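Local atomic coordinates of AlgX/AlgJ SGNH hydrolase-like domain-containing protein (Eubacterium siraeum, PDB entry 4NZK), a protein that is of unknown function but belongs to the DHHW family of the SGNH hydrolase clan and may therefore act as a hydrolase. Residues 62-67 against 208-213; 231-236 against 267-272; 249-254 against 261-266. All blocks are in the same frame, centred on the assembly; numbering follows the deposited sequence.

Following the chain from its N terminus, contact 1 is the first to open: strand 62-67, the middle of a small three-stranded antiparallel sheet, is met by the segment 208-213, 141 residues further on, where helix 211-214 begins, after much of the helical part of the protein has been passed. That loop is closed before contact 2 begins, so the two stand in series, their centres about 34 Å apart. Contact 2 pairs edge strand 229-234 with its neighbour 270-275 in the large mixed sheet, and contact 3 is nested in the 30 residues between its segments, folding that loop on itself. Contacts 2 and 3 touch, through Tyr233 with Ser249 and Lys269 with Met264, and share one ethanediol.

Contact 1. Residues 62-67 against 208-213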
loop_
_atom_site.group_PDB
_atom_site.type_symbol
_atom_site.label_atom_id
_atom_site.label_comp_id
_atom_site.label_asym_id
_atom_site.label_seq_id
_atom_site.Cartn_x
_atom_site.Cartn_y
_atom_site.Cartn_z
ATOM N N GLN A 62 -8.693 -1.498 -18.360
ATOM C CA GLN A 62 -8.015 -0.226 -18.205
ATOM C C GLN A 62 -8.573 0.777 -19.206
ATOM O O GLN A 62 -9.033 0.437 -20.286
ATOM C CB GLN A 62 -6.510 -0.357 -18.464
ATOM C CG GLN A 62 -5.855 -1.617 -17.931
ATOM C CD GLN A 62 -5.996 -1.781 -16.441
ATOM O OE1 GLN A 62 -5.672 -0.878 -15.677
ATOM N NE2 GLN A 62 -6.449 -2.956 -16.018
ATOM N N LEU A 63 -8.460 2.038 -18.846
ATOM C CA LEU A 63 -8.712 3.157 -19.759
ATOM C C LEU A 63 -7.406 3.897 -19.974
ATOM O O LEU A 63 -6.744 4.312 -19.025
ATOM C CB LEU A 63 -9.731 4.104 -19.114
ATOM C CG LEU A 63 -10.048 5.423 -19.848
ATOM C CD1 LEU A 63 -10.756 5.145 -21.166
ATOM C CD2 LEU A 63 -10.868 6.399 -19.017
ATOM N N VAL A 64 -7.055 4.081 -21.244
ATOM C CA VAL A 64 -5.978 4.939 -21.637
ATOM C C VAL A 64 -6.615 6.209 -22.169
ATOM O O VAL A 64 -7.412 6.168 -23.105
ATOM C CB VAL A 64 -5.109 4.293 -22.694
ATOM C CG1 VAL A 64 -4.014 5.264 -23.136
ATOM C CG2 VAL A 64 -4.499 3.026 -22.153
ATOM N N VAL A 65 -6.265 7.340 -21.569
ATOM C CA VAL A 65 -6.903 8.604 -21.938
ATOM C C VAL A 65 -5.978 9.773 -21.655
ATOM O O VAL A 65 -5.160 9.710 -20.749
ATOM C CB VAL A 65 -8.232 8.738 -21.159
ATOM C CG1 VAL A 65 -7.989 8.731 -19.657
ATOM C CG2 VAL A 65 -9.072 9.932 -21.604
ATOM N N ASP A 66 -6.067 10.819 -22.485
ATOM C CA ASP A 66 -5.279 12.012 -22.242
ATOM C C ASP A 66 -6.083 13.027 -21.433
ATOM O O ASP A 66 -7.241 13.334 -21.742
ATOM C CB ASP A 66 -4.801 12.629 -23.564
ATOM C CG ASP A 66 -3.739 11.795 -24.281
ATOM O OD1 ASP A 66 -3.445 10.666 -23.865
ATOM O OD2 ASP A 66 -3.192 12.282 -25.297
ATOM N N ILE A 67 -5.465 13.522 -20.380
ATOM C CA ILE A 67 -6.101 14.505 -19.500
ATOM C C ILE A 67 -5.123 15.647 -19.295
ATOM O O ILE A 67 -4.004 15.428 -18.824
ATOM C CB ILE A 67 -6.426 13.899 -18.122
ATOM C CG1 ILE A 67 -7.317 12.665 -18.246
ATOM C CG2 ILE A 67 -7.125 14.935 -17.235
ATOM C CD1 ILE A 67 -7.504 11.907 -16.927
ATOM N N GLU A 208 -1.873 -3.598 -22.471
ATOM C CA GLU A 208 -1.433 -4.423 -23.585
ATOM C C GLU A 208 -0.401 -3.665 -24.438
ATOM O O GLU A 208 -0.440 -3.642 -25.675
ATOM C CB GLU A 208 -2.618 -4.966 -24.401
ATOM C CG GLU A 208 -3.840 -5.432 -23.600
ATOM C CD GLU A 208 -3.558 -6.481 -22.527
ATOM O OE1 GLU A 208 -2.700 -6.215 -21.653
ATOM O OE2 GLU A 208 -4.233 -7.558 -22.520
ATOM N N TYR A 209 0.541 -3.043 -23.721
ATOM C CA TYR A 209 1.665 -2.326 -24.278
ATOM C C TYR A 209 1.250 -1.163 -25.199
ATOM O O TYR A 209 1.726 -1.012 -26.353
ATOM C CB TYR A 209 2.651 -3.345 -24.896
ATOM C CG TYR A 209 3.220 -4.309 -23.844
ATOM C CD1 TYR A 209 4.073 -3.832 -22.881
ATOM C CD2 TYR A 209 2.846 -5.648 -23.767
ATOM C CE1 TYR A 209 4.589 -4.615 -21.888
ATOM C CE2 TYR A 209 3.354 -6.478 -22.767
ATOM C CZ TYR A 209 4.241 -5.948 -21.821
ATOM O OH TYR A 209 4.790 -6.682 -20.794
ATOM N N ASN A 210 0.330 -0.336 -24.700
ATOM C CA ASN A 210 -0.072 0.865 -25.421
ATOM C C ASN A 210 1.091 1.873 -25.379
ATOM O O ASN A 210 1.525 2.308 -24.305
ATOM C CB ASN A 210 -1.346 1.468 -24.797
ATOM C CG ASN A 210 -1.968 2.539 -25.675
ATOM O OD1 ASN A 210 -1.295 3.482 -26.072
ATOM N ND2 ASN A 210 -3.233 2.383 -26.014
ATOM N N GLU A 211 1.587 2.242 -26.561
ATOM C CA GLU A 211 2.769 3.106 -26.674
ATOM C C GLU A 211 2.548 4.479 -26.088
ATOM O O GLU A 211 3.514 5.121 -25.673
ATOM C CB GLU A 211 3.263 3.190 -28.141
ATOM C CG GLU A 211 3.762 1.851 -28.639
ATOM C CD GLU A 211 4.861 1.243 -27.749
ATOM O OE1 GLU A 211 5.812 1.993 -27.436
ATOM O OE2 GLU A 211 4.787 0.025 -27.366
ATOM N N ARG A 212 1.298 4.918 -26.004
ATOM C CA ARG A 212 1.001 6.226 -25.415
ATOM C C ARG A 212 1.460 6.290 -23.968
ATOM O O ARG A 212 1.851 7.347 -23.485
ATOM C CB ARG A 212 -0.471 6.574 -25.510
ATOM C CG ARG A 212 -1.007 6.744 -26.913
ATOM C CD ARG A 212 -2.496 6.595 -26.992
ATOM N NE ARG A 212 -3.179 7.604 -26.203
ATOM C CZ ARG A 212 -4.492 7.638 -25.994
ATOM N NH1 ARG A 212 -5.295 6.688 -26.477
ATOM N NH2 ARG A 212 -5.002 8.621 -25.269
ATOM N N ILE A 213 1.382 5.147 -23.265
ATOM C CA ILE A 213 1.822 5.075 -21.879
ATOM C C ILE A 213 3.329 5.189 -21.798
ATOM O O ILE A 213 3.866 5.982 -21.017
ATOM C CB ILE A 213 1.338 3.751 -21.197
ATOM C CG1 ILE A 213 -0.185 3.712 -21.105
ATOM C CG2 ILE A 213 1.949 3.567 -19.834
ATOM C CD1 ILE A 213 -0.807 4.735 -20.191
HETATM O O HOH W 1 -1.907 10.250 -26.558
#
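Val64 and Arg212 meet because CG1 of the valine stands anti to its backbone N (chi1 177°), while the arginine chain bends at chi3 (62°), bringing Arg212 NE to within 3.9 Å of Val64 CG1. CG1 thus lies over the centre of one guanidinium face, 3.7 Å from Arg212 CZ. At the edge of the same group, Arg212 NH2 donates an almost straight bond of 2.9 Å to Asp66 OD1, a salt bridge. The carboxylate and guanidinium planes are turned 69° against each other, and the donor reaches OD1 from above the carboxylate plane. A water bridges the other carboxylate oxygen and NE, giving a hydrogen to Asp66 OD2 at 2.7 Å and accepting one from Arg212 NE at 3.0 Å. The ion pair is further fixed from within the sheet: Thr71 OG1 bonds to Asp66 OD1, and Arg212 NH1 to the carbonyl of Asp55, so both flat groups have little freedom to turn. Beside the arginine, Val64 CG2 meets Asn210 ND2 tip to tip at 4.1 Å, and Ile213 CD1 approaches Val64 CG1 loosely, at 4.4 Å. Asn210 turns its other amide atom to the helix, OD1 accepting from Arg212 N at 3.0 Å. The arrangement is that of an asparagine N-cap, with the first turn of helix 211-214 laid against the central strand of a three-stranded antiparallel sheet.

Contact 2. Residues 231-236 against 267-272; sequences ATYYTT and DQKIVK. With EDO (1,2-ethanediol), chain B; EDO (1,2-ethanediol), chain C.
Tyr233 and Val271 pack side by side, pointing the same way, with Val271 CG2 3.7 Å from Tyr233 CE2. Ala231 CB extends the apolar patch at the valine's other branch, CG1. On the reverse face of the sheet Ile270 meets Tyr234 at their CB atoms, and Lys272 runs extended beside the Tyr234 ring, its CB 3.7 Å from CE1. The backbones between these faces form an antiparallel pair at the end of the mixed sheet, 229-234 being an outermost strand. Thr232 with Lys272 and Tyr234 with Ile270 are hydrogen-bonded pairs; Tyr233 with Val271 is non-hydrogen-bonded. Ile270 N to Tyr234 O is the longest of the four bonds, at 3.1 Å, its donor above the carbonyl plane. Lys269 CD lies at the edge of the Tyr233 ring, in its plane; a bend at chi3 (76°) places CE, and NZ bonds to the Met264 carbonyl and, at 2.9 Å, to O2 of the chain C ethanediol, whose C2 sits over a face of the Tyr233 ring, toward its rim. An alanine in place of Lys269 would probably leave the Met264 carbonyl without this ammonium and open a gap along the Tyr233 ring edge. Tyr233 OH is held by the carbonyl of Ser249.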
loop_
_atom_site.group_PDB
_atom_site.type_symbol
_atom_site.label_atom_id
_atom_site.label_comp_id
_atom_site.label_asym_id
_atom_site.label_seq_id
_atom_site.Cartn_x
_atom_site.Cartn_y
_atom_site.Cartn_z
ATOM N N ALA A 231 17.213 -2.510 8.884
ATOM C CA ALA A 231 16.286 -3.519 8.384
ATOM C C ALA A 231 16.996 -4.854 8.284
ATOM O O ALA A 231 18.179 -4.899 7.906
ATOM C CB ALA A 231 15.714 -3.111 7.047
ATOM N N THR A 232 16.268 -5.928 8.588
ATOM C CA THR A 232 16.750 -7.308 8.439
ATOM C C THR A 232 15.757 -8.026 7.532
ATOM O O THR A 232 14.526 -7.972 7.751
ATOM C CB THR A 232 16.895 -7.996 9.799
ATOM O OG1 THR A 232 17.794 -7.214 10.610
ATOM C CG2 THR A 232 17.447 -9.417 9.643
ATOM N N TYR A 233 16.294 -8.694 6.514
ATOM C CA TYR A 233 15.502 -9.405 5.531
ATOM C C TYR A 233 15.375 -10.899 5.872
ATOM O O TYR A 233 16.358 -11.565 6.206
ATOM C CB TYR A 233 16.092 -9.196 4.142
ATOM C CG TYR A 233 15.849 -7.808 3.612
ATOM C CD1 TYR A 233 16.688 -6.757 3.942
ATOM C CD2 TYR A 233 14.797 -7.543 2.739
ATOM C CE1 TYR A 233 16.440 -5.473 3.482
ATOM C CE2 TYR A 233 14.560 -6.288 2.258
ATOM C CZ TYR A 233 15.381 -5.244 2.627
ATOM O OH TYR A 233 15.130 -3.982 2.155
ATOM N N TYR A 234 14.136 -11.376 5.815
ATOM C CA TYR A 234 13.775 -12.739 6.161
ATOM C C TYR A 234 13.008 -13.406 5.025
ATOM O O TYR A 234 12.428 -12.739 4.154
ATOM C CB TYR A 234 12.894 -12.742 7.409
ATOM C CG TYR A 234 13.556 -12.323 8.693
ATOM C CD1 TYR A 234 13.687 -10.977 9.022
ATOM C CD2 TYR A 234 13.990 -13.266 9.620
ATOM C CE1 TYR A 234 14.286 -10.586 10.203
ATOM C CE2 TYR A 234 14.580 -12.876 10.812
ATOM C CZ TYR A 234 14.725 -11.540 11.091
ATOM O OH TYR A 234 15.299 -11.136 12.273
ATOM N N THR A 235 13.012 -14.731 5.046
ATOM C CA THR A 235 12.203 -15.490 4.141
ATOM C C THR A 235 10.752 -15.397 4.618
ATOM O O THR A 235 10.469 -14.885 5.698
ATOM C CB THR A 235 12.590 -16.971 4.174
ATOM O OG1 THR A 235 12.388 -17.481 5.506
ATOM C CG2 THR A 235 13.999 -17.127 3.811
ATOM N N THR A 236 9.854 -15.979 3.841
ATOM C CA THR A 236 8.418 -15.940 4.168
ATOM C C THR A 236 8.012 -16.840 5.333
ATOM O O THR A 236 6.877 -16.750 5.843
ATOM C CB THR A 236 7.562 -16.199 2.937
ATOM O OG1 THR A 236 7.896 -17.466 2.387
ATOM C CG2 THR A 236 7.767 -15.103 1.905
ATOM N N ASP A 267 8.159 -8.269 -3.000
ATOM C CA ASP A 267 7.173 -8.661 -1.996
ATOM C C ASP A 267 7.354 -9.995 -1.304
ATOM O O ASP A 267 6.756 -10.200 -0.240
ATOM C CB ASP A 267 5.772 -8.652 -2.614
ATOM C CG ASP A 267 5.370 -7.303 -3.185
ATOM O OD1 ASP A 267 5.576 -6.272 -2.521
ATOM O OD2 ASP A 267 4.790 -7.288 -4.306
ATOM N N GLN A 268 8.096 -10.938 -1.913
ATOM C CA GLN A 268 8.167 -12.305 -1.375
ATOM C C GLN A 268 9.236 -12.461 -0.292
ATOM O O GLN A 268 10.257 -13.112 -0.467
ATOM C CB GLN A 268 8.365 -13.340 -2.492
ATOM C CG GLN A 268 7.381 -13.188 -3.625
ATOM C CD GLN A 268 7.409 -14.362 -4.591
ATOM O OE1 GLN A 268 7.806 -15.477 -4.240
ATOM N NE2 GLN A 268 6.967 -14.111 -5.818
ATOM N N LYS A 269 8.961 -11.834 0.842
ATOM C CA LYS A 269 9.878 -11.777 1.954
ATOM C C LYS A 269 9.128 -11.191 3.146
ATOM O O LYS A 269 7.987 -10.759 3.005
ATOM C CB LYS A 269 11.045 -10.856 1.596
ATOM C CG LYS A 269 10.627 -9.438 1.310
ATOM C CD LYS A 269 11.678 -8.632 0.591
ATOM C CE LYS A 269 11.758 -8.993 -0.879
ATOM N NZ LYS A 269 12.838 -8.271 -1.579
ATOM N N ILE A 270 9.783 -11.225 4.290
ATOM C CA ILE A 270 9.353 -10.503 5.476
ATOM C C ILE A 270 10.511 -9.615 5.866
ATOM O O ILE A 270 11.672 -10.043 5.850
ATOM C CB ILE A 270 9.023 -11.422 6.652
ATOM C CG1 ILE A 270 7.822 -12.297 6.302
ATOM C CG2 ILE A 270 8.776 -10.620 7.937
ATOM C CD1 ILE A 270 7.524 -13.384 7.305
ATOM N N VAL A 271 10.199 -8.366 6.191
ATOM C CA VAL A 271 11.239 -7.410 6.571
ATOM C C VAL A 271 10.983 -6.925 7.995
ATOM O O VAL A 271 9.870 -6.547 8.315
ATOM C CB VAL A 271 11.283 -6.196 5.608
ATOM C CG1 VAL A 271 12.395 -5.247 6.005
ATOM C CG2 VAL A 271 11.430 -6.660 4.163
ATOM N N LYS A 272 12.011 -6.989 8.831
ATOM C CA LYS A 272 11.946 -6.461 10.178
ATOM C C LYS A 272 12.762 -5.177 10.206
ATOM O O LYS A 272 13.899 -5.146 9.752
ATOM C CB LYS A 272 12.501 -7.446 11.202
ATOM C CG LYS A 272 12.536 -6.882 12.621
ATOM C CD LYS A 272 13.063 -7.918 13.603
ATOM C CE LYS A 272 13.135 -7.329 15.007
ATOM N NZ LYS A 272 13.467 -8.358 16.038
HETATM C C1 EDO B . 8.250 -6.600 1.655
HETATM O O1 EDO B . 7.507 -5.845 0.711
HETATM C C2 EDO B . 7.377 -7.585 2.456
HETATM O O2 EDO B . 6.409 -8.202 1.616
HETATM C C1 EDO C . 16.370 -6.517 -1.457
HETATM O O1 EDO C . 15.784 -6.955 -2.694
HETATM C C2 EDO C . 16.559 -7.678 -0.489
HETATM O O2 EDO C . 15.516 -8.654 -0.585
#

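Contact 3. Residues 249-254 against 261-266. With EDO (1,2-ethanediol), chain B.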
loop_
_atom_site.group_PDB
_atom_site.type_symbol
_atom_site.label_atom_id
_atom_site.label_comp_id
_atom_site.label_asym_id
_atom_site.label_seq_id
_atom_site.Cartn_x
_atom_site.Cartn_y
_atom_site.Cartn_z
ATOM N N SER A 249 19.135 -1.628 4.478
ATOM C CA SER A 249 18.295 -0.510 4.059
ATOM C C SER A 249 16.974 -1.041 3.533
ATOM O O SER A 249 16.887 -2.176 3.076
ATOM C CB SER A 249 18.968 0.280 2.931
ATOM O OG SER A 249 18.155 1.363 2.511
ATOM N N ILE A 250 15.925 -0.223 3.642
ATOM C CA ILE A 250 14.665 -0.546 2.961
ATOM C C ILE A 250 14.627 0.005 1.550
ATOM O O ILE A 250 13.648 -0.204 0.856
ATOM C CB ILE A 250 13.397 -0.095 3.725
ATOM C CG1 ILE A 250 13.370 1.420 3.837
ATOM C CG2 ILE A 250 13.298 -0.830 5.046
ATOM C CD1 ILE A 250 12.051 1.896 4.401
ATOM N N PHE A 251 15.637 0.770 1.137
ATOM C CA PHE A 251 15.687 1.348 -0.208
ATOM C C PHE A 251 16.675 0.575 -1.031
ATOM O O PHE A 251 17.861 0.526 -0.687
ATOM C CB PHE A 251 16.042 2.853 -0.165
ATOM C CG PHE A 251 15.103 3.644 0.698
ATOM C CD1 PHE A 251 13.893 4.095 0.200
ATOM C CD2 PHE A 251 15.407 3.899 2.018
ATOM C CE1 PHE A 251 12.993 4.795 1.016
ATOM C CE2 PHE A 251 14.518 4.567 2.843
ATOM C CZ PHE A 251 13.303 5.041 2.330
ATOM N N VAL A 252 16.178 -0.000 -2.130
ATOM C CA VAL A 252 16.947 -0.866 -2.980
ATOM C C VAL A 252 17.126 -0.199 -4.332
ATOM O O VAL A 252 16.159 0.219 -4.957
ATOM C CB VAL A 252 16.216 -2.214 -3.126
ATOM C CG1 VAL A 252 17.002 -3.195 -3.994
ATOM C CG2 VAL A 252 16.046 -2.851 -1.757
ATOM N N ASP A 253 18.350 -0.155 -4.824
ATOM C CA ASP A 253 18.607 0.448 -6.154
ATOM C C ASP A 253 17.931 -0.355 -7.265
ATOM O O ASP A 253 17.923 -1.596 -7.235
ATOM C CB ASP A 253 20.098 0.549 -6.433
ATOM C CG ASP A 253 20.790 1.590 -5.558
ATOM O OD1 ASP A 253 20.100 2.484 -5.006
ATOM O OD2 ASP A 253 22.032 1.518 -5.431
ATOM N N GLN A 254 17.303 0.376 -8.175
ATOM C CA GLN A 254 16.572 -0.204 -9.276
ATOM C C GLN A 254 16.760 0.581 -10.545
ATOM O O GLN A 254 16.978 1.803 -10.499
ATOM C CB GLN A 254 15.070 -0.137 -9.011
ATOM C CG GLN A 254 14.585 -0.877 -7.794
ATOM C CD GLN A 254 14.665 -2.364 -7.913
ATOM O OE1 GLN A 254 14.762 -2.894 -9.009
ATOM N NE2 GLN A 254 14.634 -3.054 -6.780
ATOM N N SER A 261 9.782 -0.800 -6.950
ATOM C CA SER A 261 10.491 -1.831 -6.210
ATOM C C SER A 261 11.664 -1.262 -5.403
ATOM O O SER A 261 12.368 -1.983 -4.739
ATOM C CB SER A 261 10.945 -2.965 -7.139
ATOM O OG SER A 261 9.814 -3.660 -7.591
ATOM N N THR A 262 11.892 0.043 -5.492
ATOM C CA THR A 262 12.822 0.707 -4.571
ATOM C C THR A 262 12.502 0.324 -3.106
ATOM O O THR A 262 13.395 0.195 -2.278
ATOM C CB THR A 262 12.744 2.231 -4.741
ATOM O OG1 THR A 262 13.099 2.569 -6.086
ATOM C CG2 THR A 262 13.642 2.945 -3.764
ATOM N N PHE A 263 11.223 0.175 -2.786
ATOM C CA PHE A 263 10.816 -0.186 -1.421
ATOM C C PHE A 263 10.956 -1.708 -1.188
ATOM O O PHE A 263 10.124 -2.500 -1.623
ATOM C CB PHE A 263 9.394 0.291 -1.153
ATOM C CG PHE A 263 9.195 1.738 -1.534
ATOM C CD1 PHE A 263 10.010 2.722 -1.001
ATOM C CD2 PHE A 263 8.251 2.095 -2.477
ATOM C CE1 PHE A 263 9.864 4.044 -1.410
ATOM C CE2 PHE A 263 8.082 3.386 -2.880
ATOM C CZ PHE A 263 8.887 4.378 -2.342
HETATM N N MSE A 264 12.050 -2.061 -0.537
HETATM C CA MSE A 264 12.399 -3.412 -0.102
HETATM C C MSE A 264 12.593 -4.440 -1.191
HETATM O O MSE A 264 12.719 -5.642 -0.901
HETATM C CB MSE A 264 11.378 -3.901 0.901
HETATM C CG MSE A 264 11.330 -2.912 2.060
HETATM SE SE MSE A 264 9.775 -3.243 3.199
HETATM C CE MSE A 264 8.392 -2.477 2.033
ATOM N N GLY A 265 12.681 -3.979 -2.451
ATOM C CA GLY A 265 13.027 -4.837 -3.578
ATOM C C GLY A 265 11.981 -5.766 -4.152
ATOM O O GLY A 265 12.202 -6.386 -5.180
ATOM N N GLY A 266 10.815 -5.820 -3.551
ATOM C CA GLY A 266 9.831 -6.828 -3.948
ATOM C C GLY A 266 9.015 -7.267 -2.766
ATOM O O GLY A 266 9.177 -6.720 -1.638
HETATM C C1 EDO B . 8.250 -6.600 1.655
HETATM O O1 EDO B . 7.507 -5.845 0.711
HETATM C C2 EDO B . 7.377 -7.585 2.456
HETATM O O2 EDO B . 6.409 -8.202 1.616
HETATM O O HOH W 2 15.794 2.812 -6.804
HETATM O O HOH W 3 14.749 -5.833 -6.419
#
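Ile250 and Val252 carry the backbone bonds to the facing segment: Met264 N donates to Ile250 O and Val252 N to Thr262 O, each at 2.8 Å. The second lies in the carbonyl plane, on a lone pair. Together they frame a single bridge between Phe251 and Phe263. Two CA-H...O contacts reinforce it, from Phe251 CA to Thr262 O and from Thr262 CA to Val252 O. Among the apolar contacts, the two phenylalanines touch rim to rim, Phe251 CE1 4.0 Å from Phe263 CE1, with Thr262 CG2 also at the edge of the Phe251 ring. Ile250 CG1, placed between its backbone N and carbonyl carbon (chi1 64°), lies over one face of that ring, offset toward its rim. Ile250 and Met264 lie side by side, Ile250 CB 3.9 Å from Met264 CG. Val252 CG2 packs 3.6 Å from Gly265 N, where positive phi favours glycine. The side-chain polar links are one weak bond, from Gln254 NE2 to Ser261 O, and two water bridges. One water accepts from Gln254 NE2 and donates to Gly265 O. A second water donates to Val252 O and to Thr262 OG1, which also bonds to Ala259 O. With no charged pair across it, the contact depends mainly on main-chain bonds and apolar packing, and water completes the polar rim of this folded-back loop.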